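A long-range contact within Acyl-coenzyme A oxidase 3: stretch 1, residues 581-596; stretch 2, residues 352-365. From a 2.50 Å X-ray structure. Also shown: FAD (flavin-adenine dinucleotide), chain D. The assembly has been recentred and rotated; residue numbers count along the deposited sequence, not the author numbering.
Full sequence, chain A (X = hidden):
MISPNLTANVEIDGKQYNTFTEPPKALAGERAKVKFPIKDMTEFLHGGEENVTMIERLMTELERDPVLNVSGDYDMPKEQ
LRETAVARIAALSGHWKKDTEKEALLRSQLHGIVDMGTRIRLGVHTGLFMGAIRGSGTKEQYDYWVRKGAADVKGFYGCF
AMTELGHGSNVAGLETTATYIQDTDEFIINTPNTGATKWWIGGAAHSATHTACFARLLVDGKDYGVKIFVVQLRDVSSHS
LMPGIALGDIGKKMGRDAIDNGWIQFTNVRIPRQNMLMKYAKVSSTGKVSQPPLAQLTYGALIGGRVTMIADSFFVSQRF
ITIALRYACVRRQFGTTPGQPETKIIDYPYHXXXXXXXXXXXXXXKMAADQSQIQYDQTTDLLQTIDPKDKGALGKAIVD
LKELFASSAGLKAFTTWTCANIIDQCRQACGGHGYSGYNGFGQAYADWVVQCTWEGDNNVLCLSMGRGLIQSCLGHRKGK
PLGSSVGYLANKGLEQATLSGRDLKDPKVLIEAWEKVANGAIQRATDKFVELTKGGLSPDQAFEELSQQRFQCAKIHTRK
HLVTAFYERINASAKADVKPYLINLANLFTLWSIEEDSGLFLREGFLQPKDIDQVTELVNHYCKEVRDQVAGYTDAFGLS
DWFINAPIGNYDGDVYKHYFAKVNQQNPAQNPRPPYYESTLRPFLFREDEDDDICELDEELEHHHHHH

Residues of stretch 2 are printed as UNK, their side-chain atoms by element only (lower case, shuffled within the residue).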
# COMPACT_ATOMS: atom_id res chain seq x y z
N TYR A 581 -24.39 20.68 3.17
CA TYR A 581 -22.99 20.38 2.74
C TYR A 581 -22.60 18.96 3.15
O TYR A 581 -21.95 18.25 2.39
CB TYR A 581 -22.01 21.45 3.24
CG TYR A 581 -22.50 22.83 2.82
CD1 TYR A 581 -22.35 23.29 1.49
CD2 TYR A 581 -23.19 23.66 3.72
CE1 TYR A 581 -22.87 24.51 1.10
CE2 TYR A 581 -23.69 24.90 3.34
CZ TYR A 581 -23.54 25.31 2.04
OH TYR A 581 -24.04 26.51 1.71
N LEU A 582 -23.08 18.51 4.32
CA LEU A 582 -22.94 17.11 4.70
C LEU A 582 -23.70 16.14 3.77
O LEU A 582 -23.17 15.08 3.39
CB LEU A 582 -23.37 16.94 6.14
CG LEU A 582 -22.47 17.56 7.22
CD1 LEU A 582 -23.15 17.41 8.57
CD2 LEU A 582 -21.11 16.89 7.26
N ILE A 583 -24.93 16.47 3.38
CA ILE A 583 -25.71 15.61 2.48
C ILE A 583 -24.97 15.48 1.16
O ILE A 583 -24.94 14.39 0.57
CB ILE A 583 -27.18 16.11 2.27
CG1 ILE A 583 -28.03 15.70 3.47
CG2 ILE A 583 -27.85 15.47 1.06
CD1 ILE A 583 -29.20 16.63 3.70
N ASN A 584 -24.41 16.60 0.70
CA ASN A 584 -23.57 16.66 -0.49
C ASN A 584 -22.42 15.67 -0.35
O ASN A 584 -22.16 14.92 -1.25
CB ASN A 584 -23.01 18.09 -0.71
CG ASN A 584 -23.95 19.03 -1.47
OD1 ASN A 584 -23.70 20.22 -1.47
ND2 ASN A 584 -24.99 18.51 -2.13
N LEU A 585 -21.72 15.70 0.78
CA LEU A 585 -20.68 14.71 1.07
C LEU A 585 -21.24 13.30 1.04
O LEU A 585 -20.67 12.44 0.36
CB LEU A 585 -20.05 14.90 2.47
CG LEU A 585 -18.71 15.60 2.61
CD1 LEU A 585 -18.15 15.32 4.00
CD2 LEU A 585 -17.71 15.17 1.53
N ALA A 586 -22.33 13.10 1.79
CA ALA A 586 -22.97 11.77 1.94
C ALA A 586 -23.42 11.19 0.59
O ALA A 586 -23.14 10.03 0.27
CB ALA A 586 -24.14 11.84 2.92
N ASN A 587 -24.05 12.03 -0.22
CA ASN A 587 -24.47 11.60 -1.57
C ASN A 587 -23.33 11.20 -2.43
O ASN A 587 -23.45 10.22 -3.16
CB ASN A 587 -25.29 12.67 -2.28
CG ASN A 587 -26.71 12.76 -1.75
OD1 ASN A 587 -27.06 12.18 -0.71
ND2 ASN A 587 -27.55 13.45 -2.48
N LEU A 588 -22.21 11.93 -2.34
CA LEU A 588 -20.98 11.60 -3.10
C LEU A 588 -20.47 10.25 -2.63
O LEU A 588 -20.28 9.35 -3.43
CB LEU A 588 -19.91 12.67 -2.96
CG LEU A 588 -18.60 12.48 -3.74
CD1 LEU A 588 -18.78 12.13 -5.24
CD2 LEU A 588 -17.75 13.73 -3.58
N PHE A 589 -20.34 10.08 -1.31
CA PHE A 589 -19.95 8.79 -0.79
C PHE A 589 -20.81 7.68 -1.40
O PHE A 589 -20.29 6.72 -2.00
CB PHE A 589 -20.01 8.76 0.75
CG PHE A 589 -19.68 7.43 1.33
CD1 PHE A 589 -18.41 6.87 1.14
CD2 PHE A 589 -20.64 6.68 2.00
CE1 PHE A 589 -18.11 5.59 1.64
CE2 PHE A 589 -20.34 5.42 2.52
CZ PHE A 589 -19.07 4.88 2.35
N THR A 590 -22.11 7.85 -1.28
CA THR A 590 -23.03 6.79 -1.51
C THR A 590 -23.14 6.47 -3.01
O THR A 590 -23.16 5.29 -3.41
CB THR A 590 -24.40 7.11 -0.87
OG1 THR A 590 -24.28 7.22 0.56
CG2 THR A 590 -25.41 6.03 -1.19
N LEU A 591 -23.19 7.52 -3.83
CA LEU A 591 -23.27 7.34 -5.28
C LEU A 591 -21.96 6.85 -5.88
O LEU A 591 -21.95 6.11 -6.88
CB LEU A 591 -23.70 8.64 -5.90
CG LEU A 591 -25.17 8.98 -5.56
CD1 LEU A 591 -25.45 10.45 -5.67
CD2 LEU A 591 -26.12 8.21 -6.48
N TRP A 592 -20.85 7.29 -5.30
CA TRP A 592 -19.54 6.83 -5.71
C TRP A 592 -19.46 5.30 -5.43
O TRP A 592 -19.10 4.52 -6.33
CB TRP A 592 -18.42 7.66 -5.03
CG TRP A 592 -17.08 7.08 -5.19
CD1 TRP A 592 -16.31 7.09 -6.31
CD2 TRP A 592 -16.35 6.37 -4.20
NE1 TRP A 592 -15.15 6.44 -6.08
CE2 TRP A 592 -15.13 5.97 -4.80
CE3 TRP A 592 -16.62 6.00 -2.87
CZ2 TRP A 592 -14.15 5.22 -4.11
CZ3 TRP A 592 -15.64 5.23 -2.18
CH2 TRP A 592 -14.42 4.86 -2.81
N SER A 593 -19.87 4.91 -4.22
CA SER A 593 -19.89 3.51 -3.81
C SER A 593 -20.72 2.63 -4.72
O SER A 593 -20.36 1.48 -4.96
CB SER A 593 -20.45 3.37 -2.40
OG SER A 593 -19.68 4.08 -1.47
N ILE A 594 -21.85 3.16 -5.18
CA ILE A 594 -22.69 2.50 -6.16
C ILE A 594 -21.96 2.36 -7.48
O ILE A 594 -22.01 1.33 -8.11
CB ILE A 594 -24.00 3.29 -6.35
CG1 ILE A 594 -24.87 3.16 -5.10
CG2 ILE A 594 -24.77 2.81 -7.57
CD1 ILE A 594 -26.02 4.13 -5.04
N GLU A 595 -21.27 3.41 -7.88
CA GLU A 595 -20.52 3.41 -9.12
C GLU A 595 -19.36 2.43 -9.13
O GLU A 595 -19.08 1.81 -10.13
CB GLU A 595 -20.04 4.82 -9.41
CG GLU A 595 -19.32 4.95 -10.73
CD GLU A 595 -18.75 6.32 -10.91
OE1 GLU A 595 -18.03 6.77 -10.02
OE2 GLU A 595 -19.03 6.94 -11.94
N GLU A 596 -18.67 2.31 -8.00
CA GLU A 596 -17.59 1.36 -7.86
C GLU A 596 -18.07 -0.07 -7.93
O GLU A 596 -17.33 -0.95 -8.32
CB GLU A 596 -16.76 1.62 -6.60
CG GLU A 596 -16.04 2.96 -6.59
CD GLU A 596 -14.88 3.04 -7.56
OE1 GLU A 596 -15.08 3.48 -8.70
OE2 GLU A 596 -13.76 2.68 -7.18
N UNK A 352 -10.58 15.28 -8.67
CA UNK A 352 -11.72 15.37 -7.75
C UNK A 352 -12.25 13.98 -7.41
O UNK A 352 -12.44 13.70 -6.23
c UNK A 352 -12.85 16.24 -8.33
c UNK A 352 -13.55 18.58 -9.13
n UNK A 352 -13.24 19.86 -9.40
o UNK A 352 -14.65 18.08 -9.39
c UNK A 352 -12.48 17.74 -8.45
N UNK A 353 -12.38 13.11 -8.40
CA UNK A 353 -12.78 11.72 -8.20
C UNK A 353 -11.81 10.91 -7.36
O UNK A 353 -12.21 10.03 -6.64
c UNK A 353 -13.01 11.03 -9.53
c UNK A 353 -16.64 9.76 -11.80
n UNK A 353 -17.84 9.81 -12.30
c UNK A 353 -14.43 10.76 -11.54
n UNK A 353 -16.29 8.74 -11.05
c UNK A 353 -14.36 11.31 -10.14
n UNK A 353 -15.78 10.72 -12.05
N UNK A 354 -10.53 11.16 -7.53
CA UNK A 354 -9.53 10.50 -6.71
C UNK A 354 -9.62 10.84 -5.23
O UNK A 354 -9.44 9.98 -4.41
n UNK A 354 -3.80 10.03 -7.76
n UNK A 354 -5.46 10.60 -9.23
n UNK A 354 -3.40 11.53 -9.42
c UNK A 354 -6.45 9.74 -8.63
c UNK A 354 -4.22 10.72 -8.80
c UNK A 354 -8.13 10.85 -7.19
c UNK A 354 -7.81 10.40 -8.59
N UNK A 355 -9.85 12.10 -4.90
CA UNK A 355 -9.78 12.53 -3.52
C UNK A 355 -11.07 12.83 -2.81
O UNK A 355 -11.22 12.56 -1.64
c UNK A 355 -6.70 14.92 -3.68
c UNK A 355 -7.42 13.61 -3.87
c UNK A 355 -8.85 13.73 -3.40
c UNK A 355 -6.70 12.49 -3.14
N UNK A 356 -12.03 13.43 -3.50
CA UNK A 356 -13.23 13.91 -2.79
C UNK A 356 -14.11 12.79 -2.18
O UNK A 356 -14.65 12.98 -1.09
c UNK A 356 -14.18 17.01 -4.90
c UNK A 356 -12.75 16.94 -2.86
c UNK A 356 -13.29 16.13 -4.04
c UNK A 356 -14.05 14.86 -3.64
N UNK A 357 -14.21 11.61 -2.85
CA UNK A 357 -14.94 10.48 -2.27
C UNK A 357 -14.28 9.97 -0.99
O UNK A 357 -14.98 9.56 -0.05
c UNK A 357 -14.88 9.42 -3.37
c UNK A 357 -13.88 11.37 -4.26
c UNK A 357 -14.76 10.20 -4.62
N UNK A 358 -12.95 10.07 -0.95
CA UNK A 358 -12.19 9.60 0.17
C UNK A 358 -12.33 10.58 1.33
O UNK A 358 -12.34 10.17 2.47
c UNK A 358 -9.07 8.21 -1.83
c UNK A 358 -11.10 7.06 -1.09
c UNK A 358 -10.52 8.40 -1.43
c UNK A 358 -10.73 9.37 -0.23
N UNK A 359 -12.43 11.86 1.01
CA UNK A 359 -12.81 12.88 1.99
C UNK A 359 -14.19 12.54 2.52
O UNK A 359 -14.42 12.63 3.70
c UNK A 359 -13.83 16.68 1.52
c UNK A 359 -12.80 14.30 1.38
c UNK A 359 -13.42 15.40 2.26
c UNK A 359 -12.49 15.72 3.42
N UNK A 360 -15.10 12.16 1.65
CA UNK A 360 -16.41 11.73 2.08
C UNK A 360 -16.32 10.47 2.92
O UNK A 360 -16.96 10.34 3.93
c UNK A 360 -17.30 11.53 0.88
N UNK A 361 -15.47 9.54 2.49
CA UNK A 361 -15.28 8.29 3.18
C UNK A 361 -14.75 8.51 4.59
O UNK A 361 -15.15 7.82 5.50
c UNK A 361 -15.07 3.27 2.55
c UNK A 361 -14.29 7.43 2.40
c UNK A 361 -14.75 3.87 1.36
c UNK A 361 -14.88 5.36 3.65
c UNK A 361 -14.57 5.97 2.46
c UNK A 361 -14.51 5.21 1.32
c UNK A 361 -15.12 4.02 3.70
N UNK A 362 -13.83 9.43 4.76
CA UNK A 362 -13.28 9.68 6.08
C UNK A 362 -14.30 10.23 7.06
O UNK A 362 -14.34 9.81 8.19
o UNK A 362 -11.88 11.45 7.03
c UNK A 362 -11.52 10.88 4.73
c UNK A 362 -11.90 10.39 6.09
N UNK A 363 -15.17 11.12 6.61
CA UNK A 363 -16.25 11.62 7.46
C UNK A 363 -17.16 10.48 7.85
O UNK A 363 -17.61 10.39 8.98
c UNK A 363 -15.43 14.52 6.46
c UNK A 363 -17.57 15.02 7.36
c UNK A 363 -17.21 16.34 7.48
o UNK A 363 -15.60 18.05 7.22
c UNK A 363 -17.09 12.64 6.70
c UNK A 363 -15.96 16.74 7.10
c UNK A 363 -15.07 15.84 6.59
c UNK A 363 -16.69 14.08 6.85
N UNK A 364 -17.43 9.61 6.89
CA UNK A 364 -18.28 8.45 7.06
C UNK A 364 -17.73 7.47 8.08
O UNK A 364 -18.48 6.87 8.84
c UNK A 364 -18.50 7.76 5.73
N UNK A 365 -16.43 7.27 8.06
CA UNK A 365 -15.80 6.44 9.06
C UNK A 365 -16.15 6.97 10.45
O UNK A 365 -16.62 6.23 11.29
s UNK A 365 -12.13 5.89 7.35
c UNK A 365 -13.81 5.42 7.82
c UNK A 365 -11.78 4.42 6.49
c UNK A 365 -14.30 6.39 8.89
PA FAD D . 2.64 16.20 -11.05
O1A FAD D . 3.02 15.98 -12.47
O2A FAD D . 2.27 17.54 -10.56
O5B FAD D . 1.42 15.29 -10.64
C5B FAD D . 1.03 15.34 -9.27
C4B FAD D . -0.33 14.71 -9.14
O4B FAD D . -1.25 15.47 -9.92
C3B FAD D . -0.28 13.33 -9.73
O3B FAD D . -0.97 12.42 -8.89
C2B FAD D . -1.02 13.43 -11.02
O2B FAD D . -1.73 12.22 -11.26
C1B FAD D . -1.94 14.62 -10.82
N9A FAD D . -2.04 15.24 -12.14
C8A FAD D . -1.09 15.96 -12.74
N7A FAD D . -1.51 16.35 -13.95
C5A FAD D . -2.74 15.87 -14.15
C6A FAD D . -3.75 15.91 -15.22
N6A FAD D . -3.53 16.57 -16.37
N1A FAD D . -4.90 15.27 -15.01
C2A FAD D . -5.14 14.61 -13.87
N3A FAD D . -4.28 14.53 -12.85
C4A FAD D . -3.08 15.13 -12.94
N1 FAD D . 13.38 13.30 -12.05
C2 FAD D . 14.51 13.46 -12.75
O2 FAD D . 14.51 14.24 -13.69
N3 FAD D . 15.63 12.80 -12.48
C4 FAD D . 15.70 11.94 -11.49
O4 FAD D . 16.75 11.35 -11.27
C4X FAD D . 14.51 11.70 -10.67
N5 FAD D . 14.53 10.84 -9.66
C5X FAD D . 13.43 10.65 -8.91
C6 FAD D . 13.50 9.76 -7.86
C7 FAD D . 12.39 9.55 -7.08
C7M FAD D . 12.45 8.58 -5.95
C8 FAD D . 11.14 10.28 -7.38
C8M FAD D . 9.92 10.06 -6.54
C9 FAD D . 11.07 11.16 -8.43
C9A FAD D . 12.18 11.38 -9.21
N10 FAD D . 12.14 12.28 -10.29
C10 FAD D . 13.31 12.46 -11.02
C1' FAD D . 10.94 13.05 -10.63
C2' FAD D . 9.76 12.22 -11.13
O2' FAD D . 9.93 11.90 -12.51
C3' FAD D . 8.45 12.97 -10.93
O3' FAD D . 8.06 12.80 -9.58
C4' FAD D . 7.28 12.51 -11.79
O4' FAD D . 7.77 12.20 -13.08
C5' FAD D . 6.23 13.58 -11.98
O5' FAD D . 5.35 13.78 -10.88
P FAD D . 5.19 15.23 -10.24
O1P FAD D . 5.73 15.22 -8.86
O2P FAD D . 5.73 16.21 -11.21
O3P FAD D . 3.64 15.47 -10.05

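Position 352 carries three carbons in a row, the third bonded to one oxygen and one nitrogen; this terminal amide, out of reach of stretch 1, is Gln352. Position 353 has three carbons, a nitrogen, then a carbon bearing two further nitrogens, and these two terminal nitrogens face the carboxylate of Glu595: the guanidinium of Arg353. Its CA-to-CB bond points sideways, yet the extended chain brings NH1 to 2.8 Å from OE1 of Glu595 and NH2 to 3.1 Å from OE2, with N-H...O angles of 164° and 152°: a two-pronged salt bridge in which the carboxylate lies at the guanidinium edge. Position 354 repeats that atom pattern, three carbons, a nitrogen and a carbon bearing two nitrogens, and touches nothing on stretch 1: Arg354. Its CA-to-CB bond points away from stretch 1, and its NH1 donates to FAD O3B at 2.6 Å.

Position 355 has four carbons forked at the second and touches nothing on stretch 1: Leu355. Position 356 has the same fork, and its CB lies 3.9 Å from Leu588 CD2: Leu356. At 357 three carbons close a ring onto the backbone nitrogen, and CB sits 3.6 Å from the centroid of the Trp592 five-membered ring, 16° off the normal, a CH-pi contact over the face: Pro357. With no N-H, it cannot make the helical bond to the turn before, and the helix is kinked here.

Position 358, four carbons forked at the second, has a methyl end near Trp592; as Leu358, its CD2 is 4.3 Å from Trp592 CH2. The same fork at 359, with a methyl end near Leu585, gives Leu359, whose CD2 is 4.2 Å from Leu585 CD2. Position 360 has a single carbon, CB, 3.5 Å from Leu585 O and 3.9 Å from Phe589 CB: Ala360.

Position 361 is one carbon and a six-carbon ring without oxygen, its face met by the edge of Phe589 with centroids 4.8 Å apart and planes at 69°: Phe361. Position 362, one carbon carrying an oxygen and a carbon, is out of reach: Thr362. At 363 one carbon leads to a six-carbon ring bearing one oxygen, its face covered by a methyl of Leu585: Tyr363. Leu585 CD1 stands 3.5 Å from the Tyr363 ring centroid, 17° off the normal. Position 364 has one carbon, CB, 4.4 Å from Phe589 CE2: Ala364. Position 365 has two carbons, a sulfur and a carbon in an unbranched chain and is out of reach of stretch 1: Met365.

The helices cross at -111°, their axes approaching to 8.4 Å. The short side chain of Ala360 accompanies a distance of 5.3 Å between Ala360 CA and Leu585 CA. Around this point apolar and aromatic contacts bury most of the shared surface, while Arg353 and Glu595 add a charged clamp.

Stretch 2 352-365: QRRLLPLLAFTYAM
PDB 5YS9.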